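Local coordinates for protein of unknown function with a Fic domain (Bacteroides thetaiotaomicron VPI-5482, PDB 3CUC) that is of unknown function but carries a Fic domain, a mainly helical fold of the Fic/DOC family, at residues Pro153-Thr156 against Pro157-Thr161; Tyr187-Arg191 against Ile192-Glu196; Val207-Val210 against Leu211-Gly215; Leu34-Asn37 against Tyr38-His42. All coordinates share one frame; numbering follows the deposited sequence.

Interaction 1: Pro153-Thr156 against Pro157-Thr161; sequences PEET and PAFMT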
loop_
_atom_site.group_PDB
_atom_site.type_symbol
_atom_site.label_atom_id
_atom_site.label_comp_id
_atom_site.label_asym_id
_atom_site.label_seq_id
_atom_site.Cartn_x
_atom_site.Cartn_y
_atom_site.Cartn_z
ATOM N N PRO A 153 6.721 14.533 16.324
ATOM C CA PRO A 153 5.358 15.061 16.297
ATOM C C PRO A 153 5.280 16.510 15.810
ATOM O O PRO A 153 4.302 16.891 15.171
ATOM C CB PRO A 153 4.920 14.959 17.759
ATOM C CG PRO A 153 5.721 13.837 18.309
ATOM C CD PRO A 153 7.054 13.942 17.634
ATOM N N GLU A 154 6.316 17.297 16.093
ATOM C CA GLU A 154 6.345 18.715 15.739
ATOM C C GLU A 154 6.490 18.923 14.230
ATOM O O GLU A 154 5.754 19.707 13.637
ATOM C CB GLU A 154 7.487 19.439 16.473
ATOM C CG GLU A 154 7.387 19.437 18.012
ATOM C CD GLU A 154 7.833 18.128 18.664
ATOM O OE1 GLU A 154 8.754 17.471 18.141
ATOM O OE2 GLU A 154 7.260 17.758 19.711
ATOM N N GLU A 155 7.431 18.216 13.613
ATOM C CA GLU A 155 7.745 18.424 12.196
ATOM C C GLU A 155 6.846 17.627 11.237
ATOM O O GLU A 155 6.878 17.859 10.027
ATOM C CB GLU A 155 9.225 18.113 11.932
ATOM C CG GLU A 155 9.579 16.627 11.916
ATOM C CD GLU A 155 11.055 16.369 12.154
ATOM O OE1 GLU A 155 11.878 17.259 11.850
ATOM O OE2 GLU A 155 11.390 15.268 12.644
ATOM N N THR A 156 6.046 16.703 11.775
ATOM C CA THR A 156 5.199 15.825 10.960
ATOM C C THR A 156 4.262 16.567 9.998
ATOM O O THR A 156 4.287 16.291 8.802
ATOM C CB THR A 156 4.388 14.832 11.835
ATOM O OG1 THR A 156 5.284 13.880 12.422
ATOM C CG2 THR A 156 3.341 14.092 11.001
ATOM N N PRO A 157 3.438 17.506 10.504
ATOM C CA PRO A 157 2.541 18.236 9.590
ATOM C C PRO A 157 3.254 18.966 8.447
ATOM O O PRO A 157 2.740 18.996 7.329
ATOM C CB PRO A 157 1.823 19.241 10.502
ATOM C CG PRO A 157 2.557 19.235 11.782
ATOM C CD PRO A 157 3.249 17.924 11.904
ATOM N N ALA A 158 4.419 19.548 8.732
ATOM C CA ALA A 158 5.238 20.183 7.699
ATOM C C ALA A 158 5.751 19.151 6.686
ATOM O O ALA A 158 5.683 19.372 5.476
ATOM C CB ALA A 158 6.404 20.932 8.332
ATOM N N PHE A 159 6.256 18.030 7.194
ATOM C CA PHE A 159 6.729 16.919 6.359
ATOM C C PHE A 159 5.632 16.358 5.447
ATOM O O PHE A 159 5.890 16.041 4.284
ATOM C CB PHE A 159 7.274 15.789 7.247
ATOM C CG PHE A 159 8.702 15.979 7.684
ATOM C CD1 PHE A 159 9.249 17.249 7.848
ATOM C CD2 PHE A 159 9.496 14.872 7.960
ATOM C CE1 PHE A 159 10.562 17.406 8.253
ATOM C CE2 PHE A 159 10.809 15.023 8.371
ATOM C CZ PHE A 159 11.344 16.292 8.517
HETATM N N MSE A 160 4.421 16.222 5.992
HETATM C CA MSE A 160 3.282 15.696 5.245
HETATM C C MSE A 160 2.815 16.659 4.164
HETATM O O MSE A 160 2.542 16.238 3.043
HETATM C CB MSE A 160 2.120 15.358 6.186
HETATM C CG MSE A 160 2.372 14.132 7.038
HETATM SE SE MSE A 160 2.595 12.561 5.968
HETATM C CE MSE A 160 0.733 12.266 5.410
ATOM N N THR A 161 2.727 17.945 4.480
ATOM C CA THR A 161 2.388 18.931 3.459
ATOM C C THR A 161 3.411 18.897 2.325
ATOM O O THR A 161 3.049 19.031 1.161
ATOM C CB THR A 161 2.305 20.350 4.035
ATOM O OG1 THR A 161 1.335 20.378 5.083
ATOM C CG2 THR A 161 1.908 21.357 2.955
#
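Pro-157 CD lies 3.5 Å from Glu-154 O in the first turn of helix 156-173. The proline ring crosses the Thr-156 side chain at about a right angle. A proline N has no hydrogen to give, which suits a first turn. Ala-158 adds little, with CB 3.5 Å from Glu-155 O. Phe-159 carries the contact. Its N donates to Glu-155 O at 2.9 Å, a regular bond from one residue to the fourth before it. The two side chains meet as well. Glu-155 CG sits over the centre of the ring, 3.9 Å from the Phe-159 centroid, in a CH-pi contact. The carboxylate continues over the ring and stacks on it, the planes 25° apart. Glu-155 reaches this place because CG lies between its own backbone N and carbonyl carbon (chi1 75°) and the chain then runs extended. Its OE2 is held by Ser-152 N, and Thr-156 OG1 bonds to Ser-152 O, so both side chains also tie the helix start to the loop before it. Selenomethionine Met-160 donates its N to Thr-156 O at 2.8 Å. Its CG touches Thr-156 CG2, and then the chain bends away. Outside, Phe-159 packs on Ile-192 of helix 178-192 and on Ala-248 of helix 244-248. Met-160 packs on helices 178-192 and 97-107.

Interaction 2: Tyr187-Arg191 against Ile192-Glu196; sequences YRYIR and IHPFE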
loop_
_atom_site.group_PDB
_atom_site.type_symbol
_atom_site.label_atom_id
_atom_site.label_comp_id
_atom_site.label_asym_id
_atom_site.label_seq_id
_atom_site.Cartn_x
_atom_site.Cartn_y
_atom_site.Cartn_z
ATOM N N TYR A 187 7.911 4.858 0.407
ATOM C CA TYR A 187 9.118 4.971 1.218
ATOM C C TYR A 187 9.133 6.232 2.065
ATOM O O TYR A 187 9.334 6.167 3.274
ATOM C CB TYR A 187 10.376 4.932 0.354
ATOM C CG TYR A 187 11.616 4.883 1.205
ATOM C CD1 TYR A 187 12.031 3.686 1.784
ATOM C CD2 TYR A 187 12.348 6.035 1.470
ATOM C CE1 TYR A 187 13.156 3.632 2.584
ATOM C CE2 TYR A 187 13.474 5.996 2.271
ATOM C CZ TYR A 187 13.877 4.793 2.829
ATOM O OH TYR A 187 15.007 4.753 3.623
ATOM N N ARG A 188 8.925 7.375 1.423
ATOM C CA ARG A 188 8.902 8.651 2.130
ATOM C C ARG A 188 7.821 8.677 3.206
ATOM O O ARG A 188 8.085 9.094 4.336
ATOM C CB ARG A 188 8.716 9.805 1.147
ATOM C CG ARG A 188 9.924 10.006 0.257
ATOM C CD ARG A 188 9.744 11.182 -0.674
ATOM N NE ARG A 188 11.019 11.615 -1.240
ATOM C CZ ARG A 188 11.198 12.739 -1.929
ATOM N NH1 ARG A 188 10.192 13.575 -2.146
ATOM N NH2 ARG A 188 12.399 13.033 -2.400
ATOM N N TYR A 189 6.620 8.212 2.863
ATOM C CA TYR A 189 5.530 8.122 3.835
ATOM C C TYR A 189 5.918 7.254 5.032
ATOM O O TYR A 189 5.764 7.672 6.186
ATOM C CB TYR A 189 4.245 7.568 3.208
ATOM C CG TYR A 189 3.159 7.339 4.240
ATOM C CD1 TYR A 189 2.305 8.373 4.617
ATOM C CD2 TYR A 189 3.012 6.102 4.864
ATOM C CE1 TYR A 189 1.327 8.179 5.576
ATOM C CE2 TYR A 189 2.040 5.897 5.821
ATOM C CZ TYR A 189 1.203 6.936 6.175
ATOM O OH TYR A 189 0.236 6.723 7.126
ATOM N N ILE A 190 6.423 6.052 4.755
ATOM C CA ILE A 190 6.769 5.114 5.821
ATOM C C ILE A 190 7.885 5.677 6.719
ATOM O O ILE A 190 7.943 5.367 7.911
ATOM C CB ILE A 190 7.155 3.714 5.258
ATOM C CG1 ILE A 190 6.843 2.617 6.280
ATOM C CG2 ILE A 190 8.624 3.665 4.840
ATOM C CD1 ILE A 190 5.347 2.337 6.443
ATOM N N ARG A 191 8.754 6.515 6.151
ATOM C CA ARG A 191 9.825 7.160 6.923
ATOM C C ARG A 191 9.316 8.302 7.794
ATOM O O ARG A 191 9.849 8.535 8.870
ATOM C CB ARG A 191 10.941 7.671 6.005
ATOM C CG ARG A 191 11.834 6.579 5.408
ATOM C CD ARG A 191 12.609 5.813 6.471
ATOM N NE ARG A 191 13.438 6.694 7.291
ATOM C CZ ARG A 191 14.722 6.966 7.067
ATOM N NH1 ARG A 191 15.366 6.430 6.034
ATOM N NH2 ARG A 191 15.370 7.783 7.888
ATOM N N ILE A 192 8.293 9.014 7.328
ATOM C CA ILE A 192 7.612 10.016 8.158
ATOM C C ILE A 192 6.821 9.320 9.282
ATOM O O ILE A 192 6.867 9.742 10.436
ATOM C CB ILE A 192 6.654 10.904 7.324
ATOM C CG1 ILE A 192 7.418 11.706 6.265
ATOM C CG2 ILE A 192 5.897 11.873 8.223
ATOM C CD1 ILE A 192 6.507 12.390 5.255
ATOM N N HIS A 193 6.094 8.259 8.927
ATOM C CA HIS A 193 5.341 7.430 9.889
ATOM C C HIS A 193 4.397 8.304 10.746
ATOM O O HIS A 193 4.441 8.255 11.983
ATOM C CB HIS A 193 6.329 6.617 10.745
ATOM C CG HIS A 193 5.960 5.170 10.915
ATOM N ND1 HIS A 193 5.405 4.673 12.076
ATOM C CD2 HIS A 193 6.099 4.109 10.083
ATOM C CE1 HIS A 193 5.201 3.374 11.943
ATOM N NE2 HIS A 193 5.613 3.007 10.743
ATOM N N PRO A 194 3.528 9.094 10.074
ATOM C CA PRO A 194 2.801 10.220 10.670
ATOM C C PRO A 194 1.778 9.865 11.741
ATOM O O PRO A 194 1.653 10.594 12.714
ATOM C CB PRO A 194 2.094 10.860 9.465
ATOM C CG PRO A 194 1.946 9.767 8.490
ATOM C CD PRO A 194 3.180 8.934 8.647
ATOM N N PHE A 195 1.039 8.776 11.553
ATOM C CA PHE A 195 0.008 8.384 12.513
ATOM C C PHE A 195 0.601 7.504 13.613
ATOM O O PHE A 195 1.692 6.945 13.460
ATOM C CB PHE A 195 -1.145 7.652 11.815
ATOM C CG PHE A 195 -1.782 8.442 10.706
ATOM C CD1 PHE A 195 -2.713 9.433 10.983
ATOM C CD2 PHE A 195 -1.447 8.198 9.383
ATOM C CE1 PHE A 195 -3.298 10.168 9.950
ATOM C CE2 PHE A 195 -2.024 8.929 8.352
ATOM C CZ PHE A 195 -2.949 9.914 8.637
ATOM N N GLU A 196 -0.127 7.396 14.723
ATOM C CA GLU A 196 0.264 6.505 15.811
ATOM C C GLU A 196 0.181 5.036 15.381
ATOM O O GLU A 196 0.886 4.198 15.926
ATOM C CB GLU A 196 -0.591 6.748 17.063
#
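The side chains of Tyr-189 and Pro-194 cross at about a right angle. Pro-194 CD stands over one face of the tyrosine, 4.0 Å from the ring centroid and toward the rim, as a CH-pi contact. Pro-194 CG also touches Tyr-189 CE1. In Tyr-189, CG is anti to the backbone N (chi1 174°), and this carries the end of the ring toward Pro-194 and Phe-195. Its OH then arrives at the edge of the Phe-195 ring, in that ring's plane and nearest CD2. The imidazole of His-193 has Ile-190 O at its edge, in its plane, nearest CD2. On the helix itself, Arg-191 CG covers a face of Tyr-187, and the chain bends so that NH1 donates to Tyr-187 OH at 3.0 Å. That oxygen lies in the guanidinium plane, and it also bonds to Asp-237. The last helical bond runs from His-193 N to Tyr-189 O at 172°. His-193 then takes positive phi (54°), and the chain leaves the helix. His-Pro-Phe here opens the Fic signature sequence. Helix 178-192 ends between helix 156-173, which packs on Ile-192 and Pro-194, and helix 199-213, which packs on Tyr-189 and Ile-190.

Interaction 3: Val207-Val210 against Leu211-Gly215; sequences VNFV and LHRYG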
loop_
_atom_site.group_PDB
_atom_site.type_symbol
_atom_site.label_atom_id
_atom_site.label_comp_id
_atom_site.label_asym_id
_atom_site.label_seq_id
_atom_site.Cartn_x
_atom_site.Cartn_y
_atom_site.Cartn_z
ATOM N N VAL A 207 0.483 2.787 -2.440
ATOM C CA VAL A 207 1.106 2.176 -3.611
ATOM C C VAL A 207 0.022 1.826 -4.608
ATOM O O VAL A 207 0.085 2.211 -5.774
ATOM C CB VAL A 207 1.877 0.890 -3.272
ATOM C CG1 VAL A 207 2.181 0.099 -4.543
ATOM C CG2 VAL A 207 3.152 1.213 -2.517
ATOM N N ASN A 208 -0.986 1.104 -4.136
ATOM C CA ASN A 208 -2.049 0.651 -5.014
ATOM C C ASN A 208 -2.942 1.786 -5.502
ATOM O O ASN A 208 -3.585 1.662 -6.549
ATOM C CB ASN A 208 -2.851 -0.468 -4.349
ATOM C CG ASN A 208 -2.084 -1.784 -4.313
ATOM O OD1 ASN A 208 -1.235 -2.048 -5.169
ATOM N ND2 ASN A 208 -2.381 -2.614 -3.326
ATOM N N PHE A 209 -2.954 2.899 -4.768
ATOM C CA PHE A 209 -3.610 4.113 -5.247
ATOM C C PHE A 209 -2.925 4.593 -6.519
ATOM O O PHE A 209 -3.577 4.869 -7.520
ATOM C CB PHE A 209 -3.581 5.205 -4.178
ATOM C CG PHE A 209 -3.923 6.580 -4.690
ATOM C CD1 PHE A 209 -5.245 6.996 -4.787
ATOM C CD2 PHE A 209 -2.919 7.466 -5.053
ATOM C CE1 PHE A 209 -5.562 8.272 -5.246
ATOM C CE2 PHE A 209 -3.227 8.738 -5.515
ATOM C CZ PHE A 209 -4.555 9.141 -5.609
ATOM N N VAL A 210 -1.602 4.678 -6.467
ATOM C CA VAL A 210 -0.832 5.156 -7.599
ATOM C C VAL A 210 -1.008 4.224 -8.801
ATOM O O VAL A 210 -1.358 4.670 -9.895
ATOM C CB VAL A 210 0.659 5.307 -7.234
ATOM C CG1 VAL A 210 1.471 5.738 -8.455
ATOM C CG2 VAL A 210 0.825 6.309 -6.087
ATOM N N LEU A 211 -0.795 2.932 -8.583
ATOM C CA LEU A 211 -0.890 1.955 -9.658
ATOM C C LEU A 211 -2.273 1.934 -10.301
ATOM O O LEU A 211 -2.393 1.865 -11.520
ATOM C CB LEU A 211 -0.549 0.551 -9.151
ATOM C CG LEU A 211 0.875 0.280 -8.663
ATOM C CD1 LEU A 211 1.014 -1.160 -8.180
ATOM C CD2 LEU A 211 1.864 0.557 -9.757
ATOM N N HIS A 212 -3.321 1.982 -9.488
ATOM C CA HIS A 212 -4.681 1.922 -10.025
ATOM C C HIS A 212 -5.009 3.162 -10.869
ATOM O O HIS A 212 -5.591 3.054 -11.957
ATOM C CB HIS A 212 -5.695 1.774 -8.895
ATOM C CG HIS A 212 -7.083 1.485 -9.364
ATOM N ND1 HIS A 212 -7.414 0.324 -10.027
ATOM C CD2 HIS A 212 -8.229 2.197 -9.253
ATOM C CE1 HIS A 212 -8.705 0.339 -10.311
ATOM N NE2 HIS A 212 -9.222 1.462 -9.850
ATOM N N ARG A 213 -4.631 4.332 -10.355
ATOM C CA ARG A 213 -4.849 5.595 -11.050
ATOM C C ARG A 213 -4.290 5.565 -12.466
ATOM O O ARG A 213 -4.937 6.051 -13.387
ATOM C CB ARG A 213 -4.224 6.751 -10.266
ATOM C CG ARG A 213 -4.008 8.023 -11.082
ATOM C CD ARG A 213 -3.960 9.236 -10.180
ATOM N NE ARG A 213 -5.282 9.527 -9.632
ATOM C CZ ARG A 213 -5.563 10.528 -8.807
ATOM N NH1 ARG A 213 -4.617 11.364 -8.412
ATOM N NH2 ARG A 213 -6.804 10.689 -8.384
ATOM N N TYR A 214 -3.099 4.992 -12.630
ATOM C CA TYR A 214 -2.433 4.955 -13.930
ATOM C C TYR A 214 -2.631 3.630 -14.674
ATOM O O TYR A 214 -1.833 3.266 -15.526
ATOM C CB TYR A 214 -0.945 5.304 -13.765
ATOM C CG TYR A 214 -0.754 6.693 -13.182
ATOM C CD1 TYR A 214 -1.100 7.820 -13.912
ATOM C CD2 TYR A 214 -0.262 6.877 -11.896
ATOM C CE1 TYR A 214 -0.954 9.095 -13.392
ATOM C CE2 TYR A 214 -0.110 8.153 -11.366
ATOM C CZ TYR A 214 -0.460 9.258 -12.126
ATOM O OH TYR A 214 -0.319 10.529 -11.621
ATOM N N GLY A 215 -3.713 2.923 -14.371
ATOM C CA GLY A 215 -4.121 1.757 -15.156
ATOM C C GLY A 215 -3.285 0.494 -15.001
ATOM O O GLY A 215 -3.317 -0.383 -15.867
#
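Phe-209 and Arg-213, and Val-210 and Tyr-214, are i to i+4 pairs in a largely buried contact in the last turns of helix 199-213 of the Fic fold. The helix ends in a Schellman motif. Gly-215, with positive phi (73°), is its C-prime residue. Gly-215 N bonds to His-212 O, and Tyr-216 N to Leu-211 O. Before that the regular pattern holds: Leu-211, His-212, Arg-213 and Tyr-214 donate their N to Val-207, Asn-208, Phe-209 and Val-210 O. The last bond is the longest of the four, at 3.3 Å from Tyr-214 N to Val-210 O. The side chains of Val-207 and Leu-211 lie side by side, and CG1 meets CD1 at 4.0 Å. Leu-211 CD1 also rests near Asn-208 OD1, which is bonded to Ile-219 N. Val-210 CG1 touches Tyr-214 CD2 at 4.0 Å. This face of the helix packs on helices 178-192 and 156-173. On the side toward helix 68-89, the Arg-213 guanidinium is fixed by Arg-93 O through NH1 and by Ala-88 O through NE. These bonds should hold its plane steady. Arg-213 CG is anti to the backbone N (chi1 162°), and a bend at chi3 brings the guanidinium alongside Phe-209. The two flat groups are inclined by 57°. The end of the ring makes the nearest approach: Phe-209 CZ sits over the centre of one guanidinium face, 3.6 Å from Arg-213 CZ.

Interaction 4: Leu34-Asn37 against Tyr38-His42; sequences LEFN and YNSNH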
loop_
_atom_site.group_PDB
_atom_site.type_symbol
_atom_site.label_atom_id
_atom_site.label_comp_id
_atom_site.label_asym_id
_atom_site.label_seq_id
_atom_site.Cartn_x
_atom_site.Cartn_y
_atom_site.Cartn_z
ATOM N N LEU A 34 -9.286 -10.269 -1.896
ATOM C CA LEU A 34 -9.054 -11.284 -0.901
ATOM C C LEU A 34 -7.597 -11.240 -0.429
ATOM O O LEU A 34 -7.306 -11.061 0.759
ATOM C CB LEU A 34 -9.359 -12.651 -1.519
ATOM C CG LEU A 34 -9.966 -13.711 -0.618
ATOM C CD1 LEU A 34 -9.188 -13.829 0.696
ATOM C CD2 LEU A 34 -11.446 -13.376 -0.400
ATOM N N GLU A 35 -6.681 -11.376 -1.381
ATOM C CA GLU A 35 -5.271 -11.528 -1.058
ATOM C C GLU A 35 -4.642 -10.263 -0.496
ATOM O O GLU A 35 -3.770 -10.336 0.373
ATOM C CB GLU A 35 -4.499 -11.998 -2.289
ATOM C CG GLU A 35 -4.912 -13.400 -2.733
ATOM C CD GLU A 35 -3.740 -14.262 -3.160
ATOM O OE1 GLU A 35 -2.800 -13.729 -3.795
ATOM O OE2 GLU A 35 -3.760 -15.476 -2.853
ATOM N N PHE A 36 -5.082 -9.108 -0.989
ATOM C CA PHE A 36 -4.556 -7.844 -0.505
ATOM C C PHE A 36 -4.991 -7.609 0.937
ATOM O O PHE A 36 -4.156 -7.345 1.802
ATOM C CB PHE A 36 -4.996 -6.682 -1.394
ATOM C CG PHE A 36 -4.459 -5.357 -0.950
ATOM C CD1 PHE A 36 -3.100 -5.190 -0.713
ATOM C CD2 PHE A 36 -5.306 -4.273 -0.762
ATOM C CE1 PHE A 36 -2.592 -3.964 -0.292
ATOM C CE2 PHE A 36 -4.801 -3.040 -0.342
ATOM C CZ PHE A 36 -3.443 -2.890 -0.102
ATOM N N ASN A 37 -6.294 -7.708 1.189
ATOM C CA ASN A 37 -6.823 -7.517 2.541
ATOM C C ASN A 37 -6.168 -8.475 3.537
ATOM O O ASN A 37 -5.730 -8.068 4.621
ATOM C CB ASN A 37 -8.350 -7.669 2.566
ATOM C CG ASN A 37 -9.075 -6.435 2.033
ATOM O OD1 ASN A 37 -8.867 -5.325 2.523
ATOM N ND2 ASN A 37 -9.951 -6.632 1.047
ATOM N N TYR A 38 -6.077 -9.743 3.153
ATOM C CA TYR A 38 -5.482 -10.735 4.028
ATOM C C TYR A 38 -4.042 -10.371 4.329
ATOM O O TYR A 38 -3.670 -10.200 5.488
ATOM C CB TYR A 38 -5.540 -12.135 3.418
ATOM C CG TYR A 38 -4.795 -13.154 4.245
ATOM C CD1 TYR A 38 -5.409 -13.793 5.322
ATOM C CD2 TYR A 38 -3.468 -13.464 3.967
ATOM C CE1 TYR A 38 -4.720 -14.719 6.090
ATOM C CE2 TYR A 38 -2.770 -14.387 4.733
ATOM C CZ TYR A 38 -3.395 -15.011 5.790
ATOM O OH TYR A 38 -2.689 -15.926 6.539
ATOM N N ASN A 39 -3.237 -10.244 3.281
ATOM C CA ASN A 39 -1.805 -10.055 3.454
ATOM C C ASN A 39 -1.427 -8.731 4.107
ATOM O O ASN A 39 -0.591 -8.703 5.008
ATOM C CB ASN A 39 -1.084 -10.212 2.119
ATOM C CG ASN A 39 -0.963 -11.665 1.685
ATOM O OD1 ASN A 39 -0.139 -12.408 2.215
ATOM N ND2 ASN A 39 -1.766 -12.069 0.704
ATOM N N SER A 40 -2.039 -7.637 3.671
ATOM C CA SER A 40 -1.660 -6.322 4.182
ATOM C C SER A 40 -1.935 -6.246 5.682
ATOM O O SER A 40 -1.158 -5.659 6.424
ATOM C CB SER A 40 -2.374 -5.199 3.411
ATOM O OG SER A 40 -1.912 -3.905 3.780
ATOM N N ASN A 41 -3.023 -6.869 6.128
ATOM C CA ASN A 41 -3.341 -6.928 7.557
ATOM C C ASN A 41 -2.524 -7.981 8.309
ATOM O O ASN A 41 -2.161 -7.787 9.467
ATOM C CB ASN A 41 -4.837 -7.180 7.767
ATOM C CG ASN A 41 -5.685 -5.966 7.451
ATOM O OD1 ASN A 41 -6.287 -5.885 6.383
ATOM N ND2 ASN A 41 -5.735 -5.012 8.379
ATOM N N HIS A 42 -2.229 -9.094 7.651
ATOM C CA HIS A 42 -1.429 -10.137 8.282
ATOM C C HIS A 42 -0.012 -9.646 8.569
ATOM O O HIS A 42 0.564 -10.000 9.592
ATOM C CB HIS A 42 -1.386 -11.400 7.424
ATOM C CG HIS A 42 -1.441 -12.662 8.221
ATOM N ND1 HIS A 42 -2.630 -13.227 8.624
ATOM C CD2 HIS A 42 -0.462 -13.461 8.703
ATOM C CE1 HIS A 42 -2.382 -14.324 9.314
ATOM N NE2 HIS A 42 -1.074 -14.492 9.373
#
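Asn-39 takes hold of Glu-35 O twice. Its backbone N makes the usual helical bond at 3.0 Å to Glu-35 O, and its side-chain ND2 reaches the same oxygen at 2.7 Å. The two donors come from opposite faces of the carbonyl plane. The oxygen lies close to the amide plane of Asn-39, so the second bond helps to set the rotation of that amide. The side chain can fold back this way because CG is beside its own backbone N (chi1 -76°). The other end of the amide, OD1, accepts from Ser-223 N, so one asparagine joins the helix to a loop. The helical bonds go on around it. Tyr-38 N donates to Leu-34 O at 3.0 Å, and Ser-40 N to Phe-36 O at 2.8 Å. The bond from Asn-41 N to Asn-37 O is weak. Other polar ends find partners beyond the two segments: Glu-35 OE1 forms a salt bridge with Arg-268, Asn-37 OD1 bonds to His-77 ND1, and Ser-40 OG bonds to Arg-204 NE.

Phe-36 CE1 approaches Ser-40 CB at 3.9 Å, and Ser-40 CB also rests against Phe-36 O. Helix 22-42 sits among several others: helix 199-213 packs on Phe-36 and Ser-40, helix 68-89 on Asn-37 and Ser-40, and helix 50-59 on Leu-34 and Tyr-38, where the ring of Tyr-38 meets Tyr-50 edge-to-face, while helix 256-277 supplies Arg-268.

Interactions 2, 3 and 4 are buried, while interaction 1 is only partly so and lies farther out. Interactions 1 and 2 touch: Thr-156 CG2 meets Pro-194 CB at 3.8 Å, and Met-160 SE meets Ile-192 CD1 at 4.0 Å. The start of helix 156-173 thus packs on the end of helix 178-192 and the loop after it. Interactions 3 and 4 also touch, where Asn-208 of helix 199-213 packs on Phe-36 of helix 22-42. Interactions 1 and 4 lie on opposite sides of the chain's centre. Interaction 1 pairs a carboxylate with a ring. Interactions 2 and 3 sit at helix ends, with ring and proline packing in 2 and a guanidinium beside a phenylalanine in 3. Interaction 4 rests mostly on amide and backbone bonds.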